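Local atomic coordinates of fucose-binding lectin (Kordia periserrulae, PDB entry 6HTN), a protein that binds fucosides such as methyl alpha-L-fucopyranoside in pockets between the blades of a beta-propeller. Residues 89-94 with 135-140; 67-72 with 114-119; 44-49 with 78-83. All coordinates share one frame; numbering follows the deposited sequence.

Overall arrangement
From the N terminus, the chain builds three four-stranded antiparallel blades of a propeller lectin. Contact 3 (44-49 with 78-83) is the first to open: the connection after the first blade lies against the third strand of the second, and the loop it closes runs through strands 53-58 and 64-71. Contact 2 (67-72 with 114-119) starts within that span and ends beyond it, so the two cross; it joins the second strands of the second and third blades. Contact 1 (89-94 with 135-140) opens after contact 3 has closed, in series with it, but crosses contact 2. All three contacts reach the fucoside of chain H, and contacts 1 and 2 also meet that of chain I.

Contact 1: residues 89-94 with 135-140; sequences SGALTG and SKWYVG. With MFU (methyl alpha-L-fucopyranoside), chain H; MFU (methyl alpha-L-fucopyranoside), chain I.
The fucoside pocket between the second and third blades of the propeller is walled by L92, A91 and W137, with the chain H fucoside as the shared partner. L92 lies over one face of the W137 indole: its CB stands 3.8 Å from the centroid of the five-membered ring and 17° off the normal, a CH-pi contact. With CG anti to the backbone N (chi1 -175°), the leucine lays CD1 over the indole CG-CD2 bond, while CD2 reaches toward CZ3 and CH2 of the six-membered ring. At its edge the indole uses its N-H: W137 NE1 donates to the sugar O3 at 2.8 Å with an angle of 161°, and O3 lies in the ring plane. A91 N, in the type I turn from G90 to T93, gives a bond of 3.0 Å to the sugar O2; its 3.3 Å approach to O3 is weak. Two neighbouring hydroxyls are thus read by one turn and one ring. Across the base of the turn, S89 OG and T93 OG1 are hydrogen-bonded at 2.9 Å. The indole also rests on Y69 of strand 64-71 and on I116 and V118 of strand 114-121, while backbone bonding from G90 to E79 ties the turn to strand 77-82.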
loop_
_atom_site.group_PDB
_atom_site.type_symbol
_atom_site.label_atom_id
_atom_site.label_comp_id
_atom_site.label_asym_id
_atom_site.label_seq_id
_atom_site.Cartn_x
_atom_site.Cartn_y
_atom_site.Cartn_z
ATOM N N SER A 89 -4.407 -9.335 -24.134
ATOM C CA SER A 89 -3.151 -9.217 -23.371
ATOM C C SER A 89 -2.023 -8.828 -24.324
ATOM O O SER A 89 -1.835 -9.495 -25.340
ATOM C CB SER A 89 -2.848 -10.480 -22.629
ATOM O OG SER A 89 -1.580 -10.395 -21.992
ATOM N N GLY A 90 -1.317 -7.736 -24.040
ATOM C CA GLY A 90 -0.222 -7.259 -24.887
ATOM C C GLY A 90 1.104 -7.943 -24.691
ATOM O O GLY A 90 1.289 -8.735 -23.773
ATOM N N ALA A 91 2.071 -7.584 -25.519
ATOM C CA ALA A 91 3.424 -8.142 -25.518
ATOM C C ALA A 91 4.169 -7.923 -24.201
ATOM O O ALA A 91 5.034 -8.742 -23.849
ATOM C CB ALA A 91 4.208 -7.603 -26.685
ATOM N N LEU A 92 3.846 -6.875 -23.456
ATOM C CA LEU A 92 4.587 -6.608 -22.188
ATOM C C LEU A 92 4.251 -7.659 -21.138
ATOM O O LEU A 92 5.051 -7.888 -20.246
ATOM C CB LEU A 92 4.299 -5.198 -21.681
ATOM C CG LEU A 92 5.114 -4.765 -20.441
ATOM C CD1 LEU A 92 6.625 -4.856 -20.712
ATOM C CD2 LEU A 92 4.794 -3.321 -20.107
ATOM N N THR A 93 3.045 -8.246 -21.187
ATOM C CA THR A 93 2.546 -9.096 -20.107
ATOM C C THR A 93 3.555 -10.204 -19.767
ATOM O O THR A 93 4.044 -10.917 -20.672
ATOM C CB THR A 93 1.212 -9.719 -20.489
ATOM O OG1 THR A 93 0.285 -8.661 -20.682
ATOM C CG2 THR A 93 0.734 -10.736 -19.466
ATOM N N GLY A 94 3.855 -10.344 -18.493
ATOM C CA GLY A 94 4.638 -11.447 -17.964
ATOM C C GLY A 94 6.142 -11.261 -18.089
ATOM O O GLY A 94 6.880 -12.149 -17.654
ATOM N N SER A 135 8.697 -2.199 -31.869
ATOM C CA SER A 135 9.306 -3.518 -32.159
ATOM C C SER A 135 9.226 -4.448 -30.938
ATOM O O SER A 135 8.537 -5.486 -31.002
ATOM C CB SER A 135 10.722 -3.294 -32.667
ATOM O OG SER A 135 11.408 -4.516 -32.833
ATOM N N LYS A 136 9.992 -4.155 -29.897
ATOM C CA LYS A 136 10.057 -4.999 -28.684
ATOM C C LYS A 136 10.087 -4.055 -27.479
ATOM O O LYS A 136 10.599 -2.940 -27.609
ATOM C CB LYS A 136 11.311 -5.870 -28.650
ATOM N N TRP A 137 9.609 -4.544 -26.337
ATOM C CA TRP A 137 9.805 -3.778 -25.088
ATOM C C TRP A 137 11.263 -3.872 -24.688
ATOM O O TRP A 137 11.873 -4.973 -24.746
ATOM C CB TRP A 137 8.884 -4.330 -24.004
ATOM C CG TRP A 137 7.460 -3.958 -24.259
ATOM C CD1 TRP A 137 6.520 -4.713 -24.915
ATOM C CD2 TRP A 137 6.779 -2.774 -23.846
ATOM N NE1 TRP A 137 5.330 -4.066 -24.949
ATOM C CE2 TRP A 137 5.441 -2.857 -24.307
ATOM C CE3 TRP A 137 7.158 -1.632 -23.121
ATOM C CZ2 TRP A 137 4.501 -1.870 -24.064
ATOM C CZ3 TRP A 137 6.238 -0.660 -22.870
ATOM C CH2 TRP A 137 4.914 -0.781 -23.321
ATOM N N TYR A 138 11.807 -2.765 -24.214
ATOM C CA TYR A 138 13.175 -2.741 -23.670
ATOM C C TYR A 138 13.208 -1.866 -22.421
ATOM O O TYR A 138 12.382 -0.922 -22.264
ATOM C CB TYR A 138 14.134 -2.240 -24.766
ATOM C CG TYR A 138 13.942 -0.824 -25.217
ATOM C CD1 TYR A 138 14.640 0.225 -24.620
ATOM C CD2 TYR A 138 13.153 -0.496 -26.307
ATOM C CE1 TYR A 138 14.499 1.535 -25.029
ATOM C CE2 TYR A 138 13.007 0.812 -26.747
ATOM C CZ TYR A 138 13.680 1.845 -26.112
ATOM O OH TYR A 138 13.541 3.151 -26.485
ATOM N N VAL A 139 14.222 -2.105 -21.609
ATOM C CA VAL A 139 14.428 -1.316 -20.375
ATOM C C VAL A 139 15.060 0.011 -20.777
ATOM O O VAL A 139 16.123 -0.008 -21.445
ATOM C CB VAL A 139 15.244 -2.088 -19.318
ATOM C CG1 VAL A 139 15.569 -1.191 -18.133
ATOM C CG2 VAL A 139 14.551 -3.354 -18.901
ATOM N N GLY A 140 14.442 1.122 -20.394
ATOM C CA GLY A 140 14.888 2.461 -20.757
ATOM C C GLY A 140 15.984 2.978 -19.879
ATOM O O GLY A 140 16.359 2.324 -18.840
HETATM C C1 MFU H . 0.559 -4.212 -29.214
HETATM C C2 MFU H . 1.045 -4.691 -27.847
HETATM C C3 MFU H . 2.352 -3.969 -27.529
HETATM C C4 MFU H . 2.110 -2.493 -27.522
HETATM C C5 MFU H . 1.615 -2.082 -28.936
HETATM C C6 MFU H . 1.336 -0.601 -29.004
HETATM O O1 MFU H . 1.529 -4.704 -30.155
HETATM O O2 MFU H . 1.232 -6.107 -27.933
HETATM O O3 MFU H . 2.858 -4.467 -26.287
HETATM O O4 MFU H . 1.102 -2.089 -26.604
HETATM O O5 MFU H . 0.348 -2.813 -29.187
HETATM C CM MFU H . 1.144 -4.207 -31.450
HETATM C C1 MFU I . 14.390 6.161 -24.639
HETATM C C2 MFU I . 14.575 5.869 -23.158
HETATM C C3 MFU I . 14.567 7.151 -22.355
HETATM C C4 MFU I . 13.413 8.008 -22.619
HETATM C C5 MFU I . 13.353 8.252 -24.122
HETATM C C6 MFU I . 12.225 9.096 -24.558
HETATM O O1 MFU I . 15.623 6.827 -24.898
HETATM O O2 MFU I . 15.721 5.053 -22.942
HETATM O O3 MFU I . 14.709 6.796 -20.948
HETATM O O4 MFU I . 12.150 7.290 -22.322
HETATM O O5 MFU I . 13.371 7.032 -24.866
HETATM C CM MFU I . 15.800 7.080 -26.275
#

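Contact 2: residues 67-72 with 114-119; sequences RVYAIG and IHIRVY. With MFU (methyl alpha-L-fucopyranoside), chain H; MFU (methyl alpha-L-fucopyranoside), chain I.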
loop_
_atom_site.group_PDB
_atom_site.type_symbol
_atom_site.label_atom_id
_atom_site.label_comp_id
_atom_site.label_asym_id
_atom_site.label_seq_id
_atom_site.Cartn_x
_atom_site.Cartn_y
_atom_site.Cartn_z
ATOM N N ARG A 67 -4.223 1.438 -23.586
ATOM C CA ARG A 67 -3.350 0.461 -22.949
ATOM C C ARG A 67 -3.443 0.663 -21.437
ATOM O O ARG A 67 -3.341 1.795 -20.962
ATOM C CB ARG A 67 -1.905 0.632 -23.435
ATOM C CG ARG A 67 -1.698 0.391 -24.925
ATOM C CD ARG A 67 -1.877 -1.053 -25.281
ATOM N NE ARG A 67 -1.625 -1.328 -26.716
ATOM C CZ ARG A 67 -2.530 -1.192 -27.667
ATOM N NH1 ARG A 67 -3.761 -0.758 -27.426
ATOM N NH2 ARG A 67 -2.165 -1.493 -28.910
ATOM N N VAL A 68 -3.654 -0.436 -20.733
ATOM C CA VAL A 68 -3.838 -0.450 -19.263
ATOM C C VAL A 68 -2.793 -1.400 -18.699
ATOM O O VAL A 68 -2.585 -2.492 -19.236
ATOM C CB VAL A 68 -5.282 -0.939 -18.934
ATOM C CG1 VAL A 68 -5.528 -1.085 -17.492
ATOM C CG2 VAL A 68 -6.301 -0.025 -19.526
ATOM N N TYR A 69 -2.138 -0.990 -17.620
ATOM C CA TYR A 69 -1.015 -1.705 -16.988
ATOM C C TYR A 69 -1.283 -1.910 -15.499
ATOM O O TYR A 69 -1.580 -0.944 -14.788
ATOM C CB TYR A 69 0.297 -0.917 -17.204
ATOM C CG TYR A 69 0.639 -0.684 -18.657
ATOM C CD1 TYR A 69 1.302 -1.662 -19.381
ATOM C CD2 TYR A 69 0.184 0.447 -19.312
ATOM C CE1 TYR A 69 1.554 -1.478 -20.738
ATOM C CE2 TYR A 69 0.406 0.632 -20.662
ATOM C CZ TYR A 69 1.076 -0.343 -21.380
ATOM O OH TYR A 69 1.245 -0.196 -22.737
ATOM N N ALA A 70 -1.190 -3.146 -15.050
ATOM C CA ALA A 70 -1.421 -3.506 -13.653
ATOM C C ALA A 70 -0.465 -4.597 -13.262
ATOM O O ALA A 70 0.253 -5.113 -14.101
ATOM C CB ALA A 70 -2.861 -3.959 -13.443
ATOM N N ILE A 71 -0.440 -4.940 -11.990
ATOM C CA ILE A 71 0.308 -6.122 -11.507
ATOM C C ILE A 71 -0.640 -7.322 -11.506
ATOM O O ILE A 71 -1.716 -7.256 -10.903
ATOM C CB ILE A 71 0.927 -5.869 -10.133
ATOM C CG1 ILE A 71 1.735 -4.568 -10.089
ATOM C CG2 ILE A 71 1.767 -7.087 -9.752
ATOM C CD1 ILE A 71 2.710 -4.417 -11.232
ATOM N N GLY A 72 -0.246 -8.380 -12.211
ATOM C CA GLY A 72 -1.090 -9.584 -12.239
ATOM C C GLY A 72 -0.901 -10.438 -10.993
ATOM O O GLY A 72 -0.083 -10.135 -10.143
ATOM N N ILE A 114 3.155 4.808 -32.464
ATOM C CA ILE A 114 3.004 5.057 -30.997
ATOM C C ILE A 114 4.303 4.698 -30.293
ATOM O O ILE A 114 4.963 3.710 -30.605
ATOM C CB ILE A 114 1.782 4.268 -30.457
ATOM C CG1 ILE A 114 1.410 4.755 -29.052
ATOM C CG2 ILE A 114 2.023 2.792 -30.490
ATOM C CD1 ILE A 114 0.934 6.141 -28.970
ATOM N N HIS A 115 4.602 5.472 -29.263
ATOM C CA HIS A 115 5.690 5.235 -28.298
ATOM C C HIS A 115 5.044 5.190 -26.917
ATOM O O HIS A 115 4.241 6.106 -26.623
ATOM C CB HIS A 115 6.710 6.363 -28.363
ATOM C CG HIS A 115 7.331 6.479 -29.704
ATOM N ND1 HIS A 115 8.469 5.803 -30.035
ATOM C CD2 HIS A 115 6.901 7.114 -30.815
ATOM C CE1 HIS A 115 8.765 6.055 -31.325
ATOM N NE2 HIS A 115 7.824 6.828 -31.805
ATOM N N ILE A 116 5.379 4.162 -26.145
ATOM C CA ILE A 116 4.829 4.026 -24.778
ATOM C C ILE A 116 5.957 3.897 -23.786
ATOM O O ILE A 116 6.967 3.257 -24.084
ATOM C CB ILE A 116 3.891 2.798 -24.721
ATOM C CG1 ILE A 116 2.868 2.768 -25.856
ATOM C CG2 ILE A 116 3.219 2.717 -23.336
ATOM C CD1 ILE A 116 2.157 1.457 -25.959
ATOM N N ARG A 117 5.774 4.516 -22.639
ATOM C CA ARG A 117 6.710 4.357 -21.510
ATOM C C ARG A 117 5.898 3.958 -20.278
ATOM O O ARG A 117 4.897 4.633 -19.953
ATOM C CB ARG A 117 7.475 5.672 -21.289
ATOM C CG ARG A 117 8.299 6.133 -22.494
ATOM C CD ARG A 117 9.450 5.186 -22.755
ATOM N NE ARG A 117 10.319 5.657 -23.846
ATOM C CZ ARG A 117 10.163 5.307 -25.132
ATOM N NH1 ARG A 117 9.137 4.552 -25.528
ATOM N NH2 ARG A 117 11.025 5.763 -26.041
ATOM N N VAL A 118 6.340 2.899 -19.627
ATOM C CA VAL A 118 5.665 2.327 -18.439
ATOM C C VAL A 118 6.677 2.338 -17.297
ATOM O O VAL A 118 7.837 1.949 -17.520
ATOM C CB VAL A 118 5.209 0.898 -18.722
ATOM C CG1 VAL A 118 4.590 0.283 -17.473
ATOM C CG2 VAL A 118 4.213 0.879 -19.874
ATOM N N TYR A 119 6.265 2.758 -16.101
ATOM C CA TYR A 119 7.193 2.902 -14.959
ATOM C C TYR A 119 6.628 2.108 -13.783
ATOM O O TYR A 119 5.444 2.243 -13.466
ATOM C CB TYR A 119 7.326 4.371 -14.562
ATOM C CG TYR A 119 7.831 5.221 -15.696
ATOM C CD1 TYR A 119 6.960 5.696 -16.660
ATOM C CD2 TYR A 119 9.199 5.532 -15.837
ATOM C CE1 TYR A 119 7.404 6.429 -17.746
ATOM C CE2 TYR A 119 9.637 6.272 -16.899
ATOM C CZ TYR A 119 8.750 6.708 -17.848
ATOM O OH TYR A 119 9.153 7.390 -18.975
HETATM C C1 MFU H . 0.559 -4.212 -29.214
HETATM C C2 MFU H . 1.045 -4.691 -27.847
HETATM C C3 MFU H . 2.352 -3.969 -27.529
HETATM C C4 MFU H . 2.110 -2.493 -27.522
HETATM C C5 MFU H . 1.615 -2.082 -28.936
HETATM C C6 MFU H . 1.336 -0.601 -29.004
HETATM O O1 MFU H . 1.529 -4.704 -30.155
HETATM O O2 MFU H . 1.232 -6.107 -27.933
HETATM O O3 MFU H . 2.858 -4.467 -26.287
HETATM O O4 MFU H . 1.102 -2.089 -26.604
HETATM O O5 MFU H . 0.348 -2.813 -29.187
HETATM C CM MFU H . 1.144 -4.207 -31.450
HETATM C C1 MFU I . 14.390 6.161 -24.639
HETATM C C2 MFU I . 14.575 5.869 -23.158
HETATM C C3 MFU I . 14.567 7.151 -22.355
HETATM C C4 MFU I . 13.413 8.008 -22.619
HETATM C C5 MFU I . 13.353 8.252 -24.122
HETATM C C6 MFU I . 12.225 9.096 -24.558
HETATM O O1 MFU I . 15.623 6.827 -24.898
HETATM O O2 MFU I . 15.721 5.053 -22.942
HETATM O O3 MFU I . 14.709 6.796 -20.948
HETATM O O4 MFU I . 12.150 7.290 -22.322
HETATM O O5 MFU I . 13.371 7.032 -24.866
HETATM C CM MFU I . 15.800 7.080 -26.275
#
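With chi1 near -58°, Y69 sets CG anti to its carbonyl carbon and sends its ring toward strand 114-119, where V118 answers with a first torsion that turns CG1 opposite its own backbone N and leaves CG2 beside that nitrogen, directly over the tyrosine. The evidence for a CH-pi contact is clear: V118 CG2 lies 3.6 Å from the centroid of the Y69 ring, 11° off the normal, and its distances to the six ring carbons are nearly even. I116 meets the polar end of the same residue, its CG2 standing 3.6 Å from Y69 OH, obliquely to the ring, and its CD1 also close to that oxygen. The phenol is not left to carbon alone, since Y69 OH is hydrogen-bonded to E79, which itself binds the sugar.

I116 CD1 also touches R67 CG, at 4.1 Å, the two side chains crossing at about a right angle. R67 bends at chi2 and brings the edge of its guanidinium to the chain H fucoside: NE donates to O4 at 2.8 Å and NH2 to the ring oxygen O5 at 2.9 Å. R117, which points away from strand 67-71, repeats this grip on the chain I sugar, with NE 2.9 Å from O4; its NH1 bonds to I116 O at 2.9 Å from well above the carbonyl plane. D83 and D133 form salt bridges to NH2 of R67 and R117 respectively, and so would position both arginines.

The strand axes come within 9.3 Å and run nearly parallel, at 20°, so side chains alone span the gap between blades. Strand 64-71 pairs with 77-82 on one side and 53-58 on the other, and A104 of strand 103-108 also touches Y69.

Contact 3: residues 44-49 with 78-83; sequences NQFSAI and IELCWD. With MFU (methyl alpha-L-fucopyranoside), chain G; MFU (methyl alpha-L-fucopyranoside), chain H.
I78 begins the contact from strand 77-82, directing its CD1 toward the backbone of the connection between the first two blades: in the conformer described, CD1 lies 3.9 Å from S47 O and 4.4 Å from A48 CB. The next residue, E79, takes the alternate side of the strand and serves the sugar. Its CG is anti to the backbone N (chi1 175°) and the chain stays extended, carrying the carboxylate to the chain H fucoside, whose O3 donates to OE1 and O4 to OE2, each at 2.7 Å. L92 N also bonds to OE1, which would steady the carboxylate.

L80 returns to the side of I78 and makes the main contact. In the conformer of F46 described, both leucine methyls lie on one face of the phenyl ring: CD2 sits over its centre, 3.6 Å from the centroid and 5° off the normal, a CH-pi contact, while CD1 stands nearer the CG-CD2 side, 3.6 Å from F46 CD2. The opposite face is covered by Q45 CB, so the phenyl is held between its own neighbour and the leucine. Further along, W82 lays its indole face against another sugar, the chain G fucoside, with C4 3.7 Å above the ring plane.

The 44-49 connection is joined by backbone bonds to L27 and G25 at one blade and, through I49, to I71 of strand 64-71 at the next. L80 and A48 both rest on L27 of strand 27-32, and W87 of strand 87-89 borders F46 and L80.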
loop_
_atom_site.group_PDB
_atom_site.type_symbol
_atom_site.label_atom_id
_atom_site.label_comp_id
_atom_site.label_asym_id
_atom_site.label_seq_id
_atom_site.Cartn_x
_atom_site.Cartn_y
_atom_site.Cartn_z
ATOM N N ASN A 44 -14.548 -6.984 -15.288
ATOM C CA ASN A 44 -14.700 -8.367 -14.772
ATOM C C ASN A 44 -13.954 -9.377 -15.637
ATOM O O ASN A 44 -14.102 -10.573 -15.344
ATOM C CB ASN A 44 -16.181 -8.710 -14.551
ATOM C CG ASN A 44 -16.700 -7.993 -13.331
ATOM O OD1 ASN A 44 -15.943 -7.613 -12.421
ATOM N ND2 ASN A 44 -18.018 -7.812 -13.244
ATOM N N GLN A 45 -13.173 -8.984 -16.635
ATOM C CA GLN A 45 -12.454 -9.964 -17.447
ATOM C C GLN A 45 -11.129 -10.385 -16.829
ATOM O O GLN A 45 -10.683 -11.514 -17.085
ATOM C CB GLN A 45 -12.169 -9.480 -18.859
ATOM C CG GLN A 45 -13.383 -9.291 -19.738
ATOM C CD GLN A 45 -12.931 -9.176 -21.192
ATOM O OE1 GLN A 45 -12.213 -10.033 -21.712
ATOM N NE2 GLN A 45 -13.244 -8.044 -21.819
ATOM N N PHE A 46 -10.466 -9.502 -16.082
ATOM C CA PHE A 46 -9.045 -9.715 -15.737
ATOM C C PHE A 46 -8.774 -9.509 -14.229
ATOM O O PHE A 46 -9.200 -8.504 -13.667
ATOM C CB PHE A 46 -8.153 -8.766 -16.529
ATOM C CG PHE A 46 -8.413 -8.797 -18.019
ATOM C CD1 PHE A 46 -7.999 -9.843 -18.794
ATOM C CD2 PHE A 46 -9.108 -7.749 -18.595
ATOM C CE1 PHE A 46 -8.262 -9.844 -20.158
ATOM C CE2 PHE A 46 -9.291 -7.698 -19.975
ATOM C CZ PHE A 46 -8.903 -8.773 -20.736
ATOM N N SER A 47 -8.107 -10.472 -13.622
ATOM C CA SER A 47 -7.673 -10.424 -12.214
ATOM C C SER A 47 -6.384 -9.604 -12.113
ATOM O O SER A 47 -5.501 -9.714 -12.994
ATOM C CB SER A 47 -7.483 -11.799 -11.653
ATOM O OG SER A 47 -8.774 -12.387 -11.450
ATOM N N ALA A 48 -6.240 -8.848 -11.017
ATOM C CA ALA A 48 -4.970 -8.131 -10.766
ATOM C C ALA A 48 -4.812 -7.965 -9.261
ATOM O O ALA A 48 -5.764 -8.292 -8.494
ATOM C CB ALA A 48 -4.985 -6.807 -11.480
ATOM N N ILE A 49 -3.670 -7.470 -8.834
ATOM C CA ILE A 49 -3.384 -7.245 -7.391
ATOM C C ILE A 49 -2.934 -5.802 -7.153
ATOM O O ILE A 49 -2.521 -5.463 -6.029
ATOM C CB ILE A 49 -2.347 -8.237 -6.859
ATOM C CG1 ILE A 49 -0.950 -8.051 -7.483
ATOM C CG2 ILE A 49 -2.867 -9.659 -7.022
ATOM C CD1 ILE A 49 0.092 -8.960 -6.898
ATOM N N ILE A 78 1.035 -6.829 -16.156
ATOM C CA ILE A 78 0.115 -7.242 -17.245
ATOM C C ILE A 78 -0.245 -6.005 -18.048
ATOM O O ILE A 78 -0.424 -4.914 -17.473
ATOM C CB ILE A 78 -1.126 -7.968 -16.711
ATOM C CG1 ILE A 78 -2.002 -7.089 -15.826
ATOM C CG2 ILE A 78 -0.706 -9.220 -15.976
ATOM C CD1 ILE A 78 -3.366 -7.720 -15.523
ATOM N N GLU A 79 -0.327 -6.167 -19.363
ATOM C CA GLU A 79 -0.716 -5.111 -20.293
ATOM C C GLU A 79 -2.038 -5.549 -20.963
ATOM O O GLU A 79 -2.018 -6.627 -21.545
ATOM C CB GLU A 79 0.363 -4.893 -21.332
ATOM C CG GLU A 79 -0.063 -3.877 -22.402
ATOM C CD GLU A 79 0.939 -3.695 -23.532
ATOM O OE1 GLU A 79 1.484 -4.734 -24.006
ATOM O OE2 GLU A 79 1.111 -2.520 -23.987
ATOM N N LEU A 80 -3.043 -4.738 -20.856
ATOM C CA LEU A 80 -4.355 -4.963 -21.515
ATOM C C LEU A 80 -4.552 -3.907 -22.598
ATOM O O LEU A 80 -4.318 -2.696 -22.383
ATOM C CB LEU A 80 -5.455 -4.966 -20.476
ATOM C CG LEU A 80 -5.236 -5.992 -19.379
ATOM C CD1 LEU A 80 -6.197 -5.708 -18.226
ATOM C CD2 LEU A 80 -5.343 -7.435 -19.863
ATOM N N CYS A 81 -4.935 -4.369 -23.777
ATOM C CA CYS A 81 -4.948 -3.533 -24.996
ATOM C C CYS A 81 -6.340 -3.498 -25.636
ATOM O O CYS A 81 -6.943 -4.578 -25.802
ATOM C CB CYS A 81 -4.021 -4.123 -26.036
ATOM S SG CYS A 81 -2.352 -4.470 -25.417
ATOM N N TRP A 82 -6.714 -2.338 -26.102
ATOM C CA TRP A 82 -7.907 -2.101 -26.946
ATOM C C TRP A 82 -7.453 -1.351 -28.185
ATOM O O TRP A 82 -6.891 -0.248 -28.053
ATOM C CB TRP A 82 -8.939 -1.311 -26.190
ATOM C CG TRP A 82 -10.185 -0.985 -26.970
ATOM C CD1 TRP A 82 -10.396 0.055 -27.817
ATOM C CD2 TRP A 82 -11.407 -1.742 -26.919
ATOM N NE1 TRP A 82 -11.681 -0.014 -28.318
ATOM C CE2 TRP A 82 -12.302 -1.109 -27.796
ATOM C CE3 TRP A 82 -11.780 -2.913 -26.275
ATOM C CZ2 TRP A 82 -13.616 -1.579 -27.946
ATOM C CZ3 TRP A 82 -13.075 -3.374 -26.431
ATOM C CH2 TRP A 82 -13.968 -2.714 -27.272
ATOM N N ASP A 83 -7.780 -1.869 -29.375
ATOM C CA ASP A 83 -7.475 -1.198 -30.663
ATOM C C ASP A 83 -8.736 -0.923 -31.479
ATOM O O ASP A 83 -8.693 -0.055 -32.350
ATOM C CB ASP A 83 -6.492 -2.011 -31.506
ATOM C CG ASP A 83 -5.124 -2.159 -30.880
ATOM O OD1 ASP A 83 -4.607 -1.120 -30.374
ATOM O OD2 ASP A 83 -4.560 -3.253 -30.971
HETATM C C1 MFU G . -16.414 1.199 -24.960
HETATM C C2 MFU G . -15.834 0.278 -23.884
HETATM C C3 MFU G . -14.588 -0.452 -24.261
HETATM C C4 MFU G . -13.526 0.576 -24.617
HETATM C C5 MFU G . -14.204 1.393 -25.731
HETATM C C6 MFU G . -13.263 2.567 -26.147
HETATM O O1 MFU G . -16.638 0.283 -25.974
HETATM O O2 MFU G . -16.813 -0.794 -23.623
HETATM O O3 MFU G . -14.040 -1.290 -23.216
HETATM O O4 MFU G . -13.293 1.503 -23.530
HETATM O O5 MFU G . -15.338 2.135 -25.267
HETATM C CM MFU G . -17.247 0.954 -27.112
HETATM C C1 MFU H . 0.559 -4.212 -29.214
HETATM C C2 MFU H . 1.045 -4.691 -27.847
HETATM C C3 MFU H . 2.352 -3.969 -27.529
HETATM C C4 MFU H . 2.110 -2.493 -27.522
HETATM C C5 MFU H . 1.615 -2.082 -28.936
HETATM C C6 MFU H . 1.336 -0.601 -29.004
HETATM O O1 MFU H . 1.529 -4.704 -30.155
HETATM O O2 MFU H . 1.232 -6.107 -27.933
HETATM O O3 MFU H . 2.858 -4.467 -26.287
HETATM O O4 MFU H . 1.102 -2.089 -26.604
HETATM O O5 MFU H . 0.348 -2.813 -29.187
HETATM C CM MFU H . 1.144 -4.207 -31.450
#